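Local coordinates for protein glucosidase (Croceicoccus marinus, PDB 5Z3K) that probably hydrolyses O-glycosidic bonds as a family GH39 beta-glucosidase, with a TIM-barrel domain joined to a beta-sheet domain, at residues 367-379 with 470-482. Residues are numbered along the deposited sequence; the frame is centred on the assembly and turned at random.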
ATOM      1  N   GLY A 367      11.761 -22.507   7.030  1.00 22.38           N
ATOM      2  CA  GLY A 367      13.164 -22.357   7.353  1.00 21.64           C
ATOM      3  C   GLY A 367      14.136 -22.588   6.214  1.00 20.28           C
ATOM      4  O   GLY A 367      15.346 -22.481   6.433  1.00 22.23           O
ATOM      5  N   ASP A 368      13.662 -22.872   5.006  1.00 19.82           N
ATOM      6  CA  ASP A 368      14.545 -23.259   3.906  1.00 22.26           C
ATOM      7  C   ASP A 368      14.944 -22.098   2.999  1.00 20.38           C
ATOM      8  O   ASP A 368      15.728 -22.301   2.065  1.00 19.04           O
ATOM      9  CB  ASP A 368      13.873 -24.344   3.052  1.00 27.31           C
ATOM     10  CG  ASP A 368      14.019 -25.735   3.648  1.00 31.70           C
ATOM     11  OD1 ASP A 368      14.920 -25.929   4.498  1.00 29.37           O
ATOM     12  OD2 ASP A 368      13.231 -26.627   3.261  1.00 34.22           O
ATOM     13  N   THR A 369      14.428 -20.896   3.234  1.00 17.86           N
ATOM     14  CA  THR A 369      14.700 -19.759   2.360  1.00 16.89           C
ATOM     15  C   THR A 369      14.992 -18.534   3.215  1.00 15.38           C
ATOM     16  O   THR A 369      14.154 -18.146   4.031  1.00 19.54           O
ATOM     17  CB  THR A 369      13.513 -19.479   1.427  1.00 20.09           C
ATOM     18  OG1 THR A 369      13.255 -20.624   0.599  1.00 16.88           O
ATOM     19  CG2 THR A 369      13.795 -18.266   0.551  1.00 18.86           C
ATOM     20  N   ILE A 370      16.169 -17.933   3.026  1.00 13.48           N
ATOM     21  CA  ILE A 370      16.525 -16.639   3.623  1.00 13.98           C
ATOM     22  C   ILE A 370      16.451 -15.573   2.535  1.00 17.88           C
ATOM     23  O   ILE A 370      16.974 -15.781   1.433  1.00 15.79           O
ATOM     24  CB  ILE A 370      17.947 -16.672   4.217  1.00 15.95           C
ATOM     25  CG1 ILE A 370      18.227 -17.980   4.984  1.00 19.90           C
ATOM     26  CG2 ILE A 370      18.252 -15.382   4.991  1.00 16.08           C
ATOM     27  CD1 ILE A 370      17.413 -18.176   6.208  1.00 17.01           C
ATOM     28  N   ARG A 371      15.844 -14.417   2.841  1.00 13.35           N
ATOM     29  CA  ARG A 371      15.780 -13.298   1.899  1.00 13.38           C
ATOM     30  C   ARG A 371      16.394 -12.053   2.521  1.00 13.32           C
ATOM     31  O   ARG A 371      16.009 -11.659   3.626  1.00 13.39           O
ATOM     32  CB  ARG A 371      14.342 -13.002   1.476  1.00 12.03           C
ATOM     33  CG  ARG A 371      13.752 -14.108   0.632  1.00 11.18           C
ATOM     34  CD  ARG A 371      12.366 -13.780   0.066  1.00 11.74           C
ATOM     35  NE  ARG A 371      11.977 -14.884  -0.802  1.00 18.07           N
ATOM     36  CZ  ARG A 371      10.812 -15.520  -0.760  1.00 16.10           C
ATOM     37  NH1 ARG A 371       9.863 -15.153   0.099  1.00 14.70           N
ATOM     38  NH2 ARG A 371      10.598 -16.524  -1.602  1.00 16.43           N
ATOM     39  N   ILE A 372      17.324 -11.424   1.805  1.00 10.55           N
ATOM     40  CA  ILE A 372      17.984 -10.205   2.276  1.00 11.76           C
ATOM     41  C   ILE A 372      17.793  -9.137   1.211  1.00 12.07           C
ATOM     42  O   ILE A 372      18.298  -9.267   0.086  1.00 11.22           O
ATOM     43  CB  ILE A 372      19.476 -10.412   2.583  1.00  9.35           C
ATOM     44  CG1 ILE A 372      19.678 -11.485   3.662  1.00 11.76           C
ATOM     45  CG2 ILE A 372      20.085  -9.084   3.026  1.00 11.89           C
ATOM     46  CD1 ILE A 372      20.341 -12.777   3.134  1.00 18.92           C
ATOM     47  N   LEU A 373      17.052  -8.093   1.560  1.00 12.32           N
ATOM     48  CA  LEU A 373      16.677  -7.026   0.646  1.00 10.91           C
ATOM     49  C   LEU A 373      17.506  -5.793   0.965  1.00 11.42           C
ATOM     50  O   LEU A 373      17.615  -5.415   2.133  1.00 11.00           O
ATOM     51  CB  LEU A 373      15.187  -6.711   0.791  1.00 10.93           C
ATOM     52  CG  LEU A 373      14.674  -5.576  -0.085  1.00 11.89           C
ATOM     53  CD1 LEU A 373      14.615  -6.042  -1.559  1.00 11.81           C
ATOM     54  CD2 LEU A 373      13.311  -5.142   0.378  1.00 12.60           C
ATOM     55  N   ILE A 374      18.093  -5.179  -0.059  1.00 10.20           N
ATOM     56  CA  ILE A 374      18.961  -4.021   0.096  1.00 11.99           C
ATOM     57  C   ILE A 374      18.564  -2.970  -0.927  1.00 11.56           C
ATOM     58  O   ILE A 374      18.529  -3.257  -2.128  1.00 13.59           O
ATOM     59  CB  ILE A 374      20.447  -4.385  -0.100  1.00 12.68           C
ATOM     60  CG1 ILE A 374      20.873  -5.521   0.830  1.00 14.06           C
ATOM     61  CG2 ILE A 374      21.321  -3.136   0.063  1.00 15.95           C
ATOM     62  CD1 ILE A 374      22.190  -6.170   0.408  1.00 13.60           C
ATOM     63  N   SER A 375      18.307  -1.749  -0.467  1.00 13.71           N
ATOM     64  CA  SER A 375      18.093  -0.626  -1.375  1.00 14.46           C
ATOM     65  C   SER A 375      19.124   0.448  -1.089  1.00 14.98           C
ATOM     66  O   SER A 375      19.354   0.798   0.074  1.00 13.05           O
ATOM     67  CB  SER A 375      16.687  -0.037  -1.257  1.00 13.53           C
ATOM     68  OG  SER A 375      16.514   1.040  -2.180  1.00 12.72           O
ATOM     69  N   ASN A 376      19.736   0.963  -2.149  1.00 11.64           N
ATOM     70  CA  ASN A 376      20.673   2.077  -2.073  1.00 14.24           C
ATOM     71  C   ASN A 376      19.990   3.278  -2.720  1.00 13.63           C
ATOM     72  O   ASN A 376      20.017   3.435  -3.944  1.00 16.37           O
ATOM     73  CB  ASN A 376      21.991   1.718  -2.770  1.00 12.17           C
ATOM     74  CG  ASN A 376      23.100   2.700  -2.456  1.00 14.92           C
ATOM     75  OD1 ASN A 376      22.932   3.594  -1.624  1.00 16.98           O
ATOM     76  ND2 ASN A 376      24.240   2.535  -3.110  1.00 13.86           N
ATOM     77  N   TYR A 377      19.361   4.114  -1.896  1.00 12.29           N
ATOM     78  CA  TYR A 377      18.585   5.256  -2.359  1.00 12.90           C
ATOM     79  C   TYR A 377      19.183   6.553  -1.830  1.00 14.73           C
ATOM     80  O   TYR A 377      19.517   6.652  -0.647  1.00 13.82           O
ATOM     81  CB  TYR A 377      17.112   5.155  -1.908  1.00 13.65           C
ATOM     82  CG  TYR A 377      16.347   6.409  -2.260  1.00 13.13           C
ATOM     83  CD1 TYR A 377      15.859   6.600  -3.547  1.00 14.41           C
ATOM     84  CD2 TYR A 377      16.177   7.433  -1.336  1.00 15.33           C
ATOM     85  CE1 TYR A 377      15.195   7.751  -3.890  1.00 12.74           C
ATOM     86  CE2 TYR A 377      15.522   8.602  -1.678  1.00 14.38           C
ATOM     87  CZ  TYR A 377      15.035   8.749  -2.961  1.00 14.48           C
ATOM     88  OH  TYR A 377      14.369   9.904  -3.310  1.00 14.94           O
ATOM     89  N   ALA A 378      19.269   7.569  -2.689  1.00 15.54           N
ATOM     90  CA  ALA A 378      19.814   8.869  -2.305  1.00 16.00           C
ATOM     91  C   ALA A 378      18.747   9.941  -2.478  1.00 14.68           C
ATOM     92  O   ALA A 378      18.212  10.114  -3.577  1.00 13.58           O
ATOM     93  CB  ALA A 378      21.055   9.206  -3.138  1.00 15.83           C
ATOM     94  N   ILE A 379      18.429  10.644  -1.394  1.00 14.08           N
ATOM     95  CA  ILE A 379      17.600  11.847  -1.515  1.00 14.69           C
ATOM     96  C   ILE A 379      18.330  12.852  -2.399  1.00 15.35           C
ATOM     97  O   ILE A 379      19.518  13.135  -2.151  1.00 18.51           O
ATOM     98  CB  ILE A 379      17.316  12.455  -0.130  1.00 15.96           C
ATOM     99  CG1 ILE A 379      16.467  11.513   0.731  1.00 16.72           C
ATOM    100  CG2 ILE A 379      16.632  13.805  -0.277  1.00 16.47           C
ATOM    101  CD1 ILE A 379      16.507  11.863   2.216  1.00 13.02           C
ATOM    102  N   LEU A 470      26.786  -1.938  -6.104  1.00 16.03           N
ATOM    103  CA  LEU A 470      25.363  -1.585  -6.073  1.00 16.32           C
ATOM    104  C   LEU A 470      25.315  -0.065  -5.946  1.00 15.29           C
ATOM    105  O   LEU A 470      25.271   0.468  -4.838  1.00 16.17           O
ATOM    106  CB  LEU A 470      24.633  -2.277  -4.926  1.00 20.09           C
ATOM    107  CG  LEU A 470      23.144  -1.927  -4.778  1.00 17.94           C
ATOM    108  CD1 LEU A 470      22.324  -2.466  -5.945  1.00 16.56           C
ATOM    109  CD2 LEU A 470      22.582  -2.417  -3.441  1.00 14.98           C
ATOM    110  N   ALA A 471      25.354   0.616  -7.091  1.00 18.35           N
ATOM    111  CA  ALA A 471      25.333   2.070  -7.097  1.00 18.10           C
ATOM    112  C   ALA A 471      24.003   2.581  -6.564  1.00 16.26           C
ATOM    113  O   ALA A 471      23.017   1.844  -6.450  1.00 15.04           O
ATOM    114  CB  ALA A 471      25.570   2.619  -8.502  1.00 18.38           C
ATOM    115  N   VAL A 472      23.971   3.880  -6.258  1.00 14.91           N
ATOM    116  CA  VAL A 472      22.722   4.485  -5.806  1.00 15.57           C
ATOM    117  C   VAL A 472      21.631   4.260  -6.847  1.00 18.73           C
ATOM    118  O   VAL A 472      21.898   4.118  -8.050  1.00 20.03           O
ATOM    119  CB  VAL A 472      22.880   5.985  -5.504  1.00 25.34           C
ATOM    120  CG1 VAL A 472      23.635   6.161  -4.206  1.00 25.09           C
ATOM    121  CG2 VAL A 472      23.592   6.695  -6.637  1.00 28.30           C
ATOM    122  N   SER A 473      20.387   4.217  -6.368  1.00 17.57           N
ATOM    123  CA  SER A 473      19.201   3.927  -7.180  1.00 16.36           C
ATOM    124  C   SER A 473      19.218   2.485  -7.686  1.00 17.70           C
ATOM    125  O   SER A 473      18.918   2.213  -8.853  1.00 20.29           O
ATOM    126  CB  SER A 473      19.045   4.920  -8.336  1.00 14.82           C
ATOM    127  OG  SER A 473      19.061   6.266  -7.865  1.00 19.43           O
ATOM    128  N   GLY A 474      19.572   1.561  -6.802  1.00 14.21           N
ATOM    129  CA  GLY A 474      19.521   0.144  -7.113  1.00 12.67           C
ATOM    130  C   GLY A 474      18.961  -0.632  -5.941  1.00 15.30           C
ATOM    131  O   GLY A 474      19.069  -0.215  -4.783  1.00 16.08           O
ATOM    132  N   VAL A 475      18.343  -1.770  -6.261  1.00 12.54           N
ATOM    133  CA  VAL A 475      17.679  -2.643  -5.300  1.00 11.21           C
ATOM    134  C   VAL A 475      18.147  -4.071  -5.553  1.00 14.59           C
ATOM    135  O   VAL A 475      18.169  -4.527  -6.703  1.00 13.09           O
ATOM    136  CB  VAL A 475      16.138  -2.548  -5.410  1.00 11.69           C
ATOM    137  CG1 VAL A 475      15.463  -3.474  -4.397  1.00 12.29           C
ATOM    138  CG2 VAL A 475      15.678  -1.102  -5.205  1.00  8.62           C
ATOM    139  N   GLU A 476      18.591  -4.744  -4.497  1.00 13.28           N
ATOM    140  CA  GLU A 476      19.069  -6.112  -4.632  1.00 15.78           C
ATOM    141  C   GLU A 476      18.485  -7.085  -3.611  1.00 14.04           C
ATOM    142  O   GLU A 476      18.429  -6.793  -2.416  1.00 14.16           O
ATOM    143  CB  GLU A 476      20.599  -6.148  -4.565  1.00 16.08           C
ATOM    144  CG  GLU A 476      21.207  -7.479  -4.975  1.00 17.12           C
ATOM    145  CD  GLU A 476      22.502  -7.314  -5.747  1.00 21.96           C
ATOM    146  OE1 GLU A 476      23.582  -7.454  -5.135  1.00 33.31           O
ATOM    147  OE2 GLU A 476      22.439  -7.045  -6.964  1.00 28.83           O
ATOM    148  N   LEU A 477      18.055  -8.243  -4.097  1.00 10.42           N
ATOM    149  CA  LEU A 477      17.533  -9.302  -3.241  1.00 13.75           C
ATOM    150  C   LEU A 477      18.514 -10.453  -3.299  1.00 13.67           C
ATOM    151  O   LEU A 477      18.813 -10.956  -4.383  1.00 12.23           O
ATOM    152  CB  LEU A 477      16.145  -9.775  -3.684  1.00 10.89           C
ATOM    153  CG  LEU A 477      15.579 -10.953  -2.888  1.00 12.48           C
ATOM    154  CD1 LEU A 477      15.332 -10.530  -1.447  1.00 14.53           C
ATOM    155  CD2 LEU A 477      14.264 -11.447  -3.522  1.00 16.81           C
ATOM    156  N   ILE A 478      19.027 -10.847  -2.147  1.00 14.28           N
ATOM    157  CA  ILE A 478      19.877 -12.017  -2.023  1.00 11.11           C
ATOM    158  C   ILE A 478      19.023 -13.114  -1.430  1.00 14.40           C
ATOM    159  O   ILE A 478      18.442 -12.939  -0.353  1.00 13.06           O
ATOM    160  CB  ILE A 478      21.102 -11.744  -1.135  1.00 10.06           C
ATOM    161  CG1 ILE A 478      21.891 -10.543  -1.659  1.00 13.98           C
ATOM    162  CG2 ILE A 478      21.951 -13.017  -0.999  1.00 14.96           C
ATOM    163  CD1 ILE A 478      22.294 -10.655  -3.123  1.00 22.92           C
ATOM    164  N   GLU A 479      18.953 -14.247  -2.116  1.00  9.74           N
ATOM    165  CA  GLU A 479      18.143 -15.370  -1.674  1.00 16.11           C
ATOM    166  C   GLU A 479      19.058 -16.558  -1.425  1.00 17.74           C
ATOM    167  O   GLU A 479      19.773 -16.988  -2.335  1.00 19.69           O
ATOM    168  CB  GLU A 479      17.085 -15.715  -2.724  1.00 18.89           C
ATOM    169  CG  GLU A 479      15.963 -16.550  -2.183  1.00 19.96           C
ATOM    170  CD  GLU A 479      14.750 -16.497  -3.085  1.00 25.20           C
ATOM    171  OE1 GLU A 479      13.899 -15.591  -2.912  1.00 22.55           O
ATOM    172  OE2 GLU A 479      14.681 -17.351  -3.988  1.00 26.47           O
ATOM    173  N   ILE A 480      19.037 -17.085  -0.203  1.00 17.15           N
ATOM    174  CA  ILE A 480      19.821 -18.263   0.168  1.00 18.28           C
ATOM    175  C   ILE A 480      18.865 -19.400   0.496  1.00 17.59           C
ATOM    176  O   ILE A 480      17.950 -19.232   1.310  1.00 16.10           O
ATOM    177  CB  ILE A 480      20.753 -17.976   1.357  1.00 16.53           C
ATOM    178  CG1 ILE A 480      21.585 -16.733   1.073  1.00 20.56           C
ATOM    179  CG2 ILE A 480      21.673 -19.164   1.615  1.00 20.11           C
ATOM    180  CD1 ILE A 480      22.239 -16.187   2.278  1.00 22.65           C
ATOM    181  N   THR A 481      19.061 -20.555  -0.144  1.00 15.47           N
ATOM    182  CA  THR A 481      18.154 -21.677   0.042  1.00 15.05           C
ATOM    183  C   THR A 481      18.911 -22.951   0.377  1.00 17.94           C
ATOM    184  O   THR A 481      20.064 -23.139  -0.024  1.00 18.49           O
ATOM    185  CB  THR A 481      17.306 -21.923  -1.197  1.00 17.85           C
ATOM    186  OG1 THR A 481      18.176 -22.060  -2.335  1.00 20.78           O
ATOM    187  CG2 THR A 481      16.368 -20.750  -1.407  1.00 16.87           C
ATOM    188  N   ARG A 482      18.241 -23.828   1.118  1.00 17.99           N
ATOM    189  CA  ARG A 482      18.778 -25.160   1.341  1.00 19.18           C
ATOM    190  C   ARG A 482      18.696 -25.955   0.045  1.00 23.11           C
ATOM    191  O   ARG A 482      17.688 -25.898  -0.669  1.00 20.58           O
ATOM    192  CB  ARG A 482      18.008 -25.875   2.452  1.00 20.51           C
ATOM    193  CG  ARG A 482      18.550 -27.262   2.783  1.00 29.08           C
ATOM    194  CD  ARG A 482      17.760 -27.915   3.897  1.00 27.76           C
ATOM    195  NE  ARG A 482      16.347 -28.022   3.565  1.00 35.78           N
ATOM    196  CZ  ARG A 482      15.822 -29.014   2.854  1.00 41.20           C
ATOM    197  NH1 ARG A 482      16.598 -29.992   2.399  1.00 40.72           N
ATOM    198  NH2 ARG A 482      14.521 -29.028   2.598  1.00 38.56           N
TER
HETATM  199  O   HOH W   1      12.080 -18.547  -3.488  1.00 28.63           O
HETATM  200  O   HOH W   2      18.474   7.102  -5.535  1.00 19.05           O
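The guanidinium of Arg482 meets the carboxylate of Asp368 with its NE edge: NE reaches OD1 of Asp368 at 2.7 Å and NH2 reaches OD2 at 2.8 Å. Both oxygens lie close to the guanidinium plane, yet the nitrogens come from above the carboxylate, the two groups being turned 54° apart. A bend at chi3 (58°) swings the arginine head back onto Asp368. Three residues on, Arg371 and Glu479 run side by side, and NE of Arg371 gives an almost straight bond to OE1 of Glu479 (2.9 Å). Water 1, at the guanidinium edge, closes a ring by accepting from NH2 of Arg371 and donating to OE2 of Glu479. At the far end the Asn376 amide, its CG anti to the backbone N (chi1 -167°), sends ND2 to O of Leu470 at 2.9 Å, while CG1 of Val472 packs against the amide. Between these ends the strands run antiparallel, with paired backbone bonds at Ile370/Ile480, Ile372/Ile478 and Ile374/Glu476. The five isoleucines share one face, where Ile372, Ile478 and Ile480 meet strand 423-429; strand 357-363 adjoins 369-376 in the sheet. Leu373 and Leu477 sit on the other face, against helix 329-341. Ser473 and Gly474 both face Asn376, a G1 beta bulge starting strand 474-482 where it pairs with the end of 369-376, inside the beta-sheet domain that accompanies the TIM barrel.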